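Local coordinates for protein PrgZ (Enterococcus faecalis, PDB 4FAJ) that is a membrane-anchored extracellular pheromone receptor of the solute-binding protein 5 family that binds peptide and probably serves peptide uptake, at residues 264-269 and 557-562. Sequence-based numbering, arbitrary orientation.
With ZN (zinc ion), chain E.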
# COMPACT_ATOMS: atom_id res chain seq x y z
N GLN A 264 -16.96 17.48 -12.60
CA GLN A 264 -16.40 17.39 -13.95
C GLN A 264 -15.82 18.71 -14.48
O GLN A 264 -14.88 18.71 -15.28
CB GLN A 264 -17.44 16.82 -14.94
CG GLN A 264 -18.63 17.74 -15.23
CD GLN A 264 -18.31 18.85 -16.24
OE1 GLN A 264 -17.50 18.67 -17.14
NE2 GLN A 264 -18.96 20.00 -16.08
N LYS A 265 -16.36 19.84 -14.01
CA LYS A 265 -15.86 21.16 -14.43
C LYS A 265 -14.36 21.40 -14.13
O LYS A 265 -13.72 22.20 -14.81
CB LYS A 265 -16.71 22.28 -13.80
CG LYS A 265 -16.37 22.60 -12.35
CD LYS A 265 -17.23 23.75 -11.80
CE LYS A 265 -16.94 24.01 -10.33
NZ LYS A 265 -17.26 22.83 -9.49
N ASP A 266 -13.83 20.70 -13.13
CA ASP A 266 -12.40 20.80 -12.78
C ASP A 266 -11.46 19.89 -13.58
O ASP A 266 -10.24 19.99 -13.46
CB ASP A 266 -12.21 20.46 -11.29
CG ASP A 266 -12.55 21.62 -10.37
OD1 ASP A 266 -13.05 22.66 -10.83
OD2 ASP A 266 -12.31 21.46 -9.16
N VAL A 267 -12.03 18.99 -14.38
CA VAL A 267 -11.27 17.98 -15.08
C VAL A 267 -10.98 18.40 -16.53
O VAL A 267 -11.91 18.63 -17.30
CB VAL A 267 -12.02 16.62 -15.05
CG1 VAL A 267 -11.18 15.50 -15.68
CG2 VAL A 267 -12.35 16.26 -13.61
N SER A 268 -9.70 18.50 -16.89
CA SER A 268 -9.31 18.90 -18.25
C SER A 268 -8.96 17.73 -19.16
O SER A 268 -9.14 17.84 -20.36
CB SER A 268 -8.10 19.84 -18.23
OG SER A 268 -8.35 20.97 -17.41
N MET A 269 -8.43 16.64 -18.62
CA MET A 269 -7.96 15.56 -19.46
C MET A 269 -9.12 14.82 -20.12
O MET A 269 -10.10 14.47 -19.46
CB MET A 269 -7.10 14.57 -18.67
CG MET A 269 -5.82 15.18 -18.10
SD MET A 269 -4.64 15.72 -19.36
CE MET A 269 -4.06 14.16 -20.03
N TYR A 557 -4.90 12.40 -10.70
CA TYR A 557 -4.86 13.06 -12.00
C TYR A 557 -6.08 13.97 -12.25
O TYR A 557 -6.22 14.51 -13.35
CB TYR A 557 -4.80 12.00 -13.09
CG TYR A 557 -3.66 11.02 -12.93
CD1 TYR A 557 -2.35 11.44 -12.98
CD2 TYR A 557 -3.91 9.66 -12.75
CE1 TYR A 557 -1.29 10.54 -12.85
CE2 TYR A 557 -2.87 8.76 -12.61
CZ TYR A 557 -1.56 9.20 -12.68
OH TYR A 557 -0.52 8.30 -12.54
N LYS A 558 -6.94 14.14 -11.25
CA LYS A 558 -8.20 14.86 -11.42
C LYS A 558 -8.03 16.20 -12.14
O LYS A 558 -8.77 16.51 -13.07
CB LYS A 558 -8.87 15.09 -10.06
CG LYS A 558 -10.12 15.99 -10.12
CD LYS A 558 -10.83 16.04 -8.76
CE LYS A 558 -11.87 17.14 -8.74
NZ LYS A 558 -12.48 17.29 -7.39
N LYS A 559 -7.07 17.01 -11.69
CA LYS A 559 -6.89 18.36 -12.20
C LYS A 559 -5.71 18.46 -13.18
O LYS A 559 -5.30 19.56 -13.55
CB LYS A 559 -6.73 19.35 -11.04
CG LYS A 559 -7.98 19.52 -10.19
CD LYS A 559 -7.79 20.64 -9.15
CE LYS A 559 -8.82 20.58 -8.01
NZ LYS A 559 -9.92 21.58 -8.15
N MET A 560 -5.21 17.31 -13.62
CA MET A 560 -4.12 17.24 -14.59
C MET A 560 -4.48 18.00 -15.87
O MET A 560 -5.63 17.97 -16.30
CB MET A 560 -3.83 15.78 -14.94
CG MET A 560 -2.75 15.52 -15.97
SD MET A 560 -2.50 13.74 -16.21
CE MET A 560 -1.20 13.76 -17.42
N ARG A 561 -3.50 18.68 -16.46
CA ARG A 561 -3.66 19.30 -17.78
C ARG A 561 -2.35 19.34 -18.57
O ARG A 561 -1.27 19.22 -17.99
CB ARG A 561 -4.25 20.71 -17.65
CG ARG A 561 -3.30 21.73 -17.07
CD ARG A 561 -3.96 23.09 -16.92
NE ARG A 561 -2.97 24.14 -16.74
CZ ARG A 561 -2.46 24.52 -15.57
NH1 ARG A 561 -2.84 23.95 -14.44
NH2 ARG A 561 -1.55 25.49 -15.52
N ILE A 562 -2.45 19.50 -19.89
CA ILE A 562 -1.30 19.56 -20.77
C ILE A 562 -1.16 21.00 -21.26
O ILE A 562 -2.09 21.53 -21.86
CB ILE A 562 -1.44 18.61 -21.99
CG1 ILE A 562 -1.78 17.18 -21.55
CG2 ILE A 562 -0.16 18.61 -22.82
CD1 ILE A 562 -0.77 16.57 -20.57
ZN ZN E . -13.56 21.23 -7.67
O HOH W 1 -8.18 20.78 -14.78
O HOH W 2 -7.79 16.73 -15.64
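A type I beta turn, Y557 to M560, packs against the zinc-binding loop between strands 252-257 and 271-276. D266 OD2 binds the zinc at 2.0 Å, and D263 supplies the other protein ligand. K559 lies alongside D266, pointing the same way. Its chain bends at chi4 (-102°), and NZ donates to D266 OD2 at 2.6 Å in a salt bridge. NZ comes from above the carboxylate plane, 54° out of it. One oxygen thus serves both metal and lysine, which probably eases the negative charge there. K558, extended, crosses V267 at about a right angle, and its NZ hydrogen-bonds D263 OD2 and Y261 OH. No direct backbone hydrogen bond joins the segments; water does. One water accepts from M269 N and donates to K558 O (2.8 Å) and M560 O (2.6 Å). A second donates to D266 O, is hydrogen-bonded to S268 OG and reaches K559 O only weakly. V267 CA makes a CA-H...O contact with K558 O. At the far end, A62 of strand 61-66 touches both methionines. M269 CG lies beside its own backbone N and meets M560 CG at 3.8 Å; the bend at chi2 brings SD to I562 CG1 at 3.9 Å.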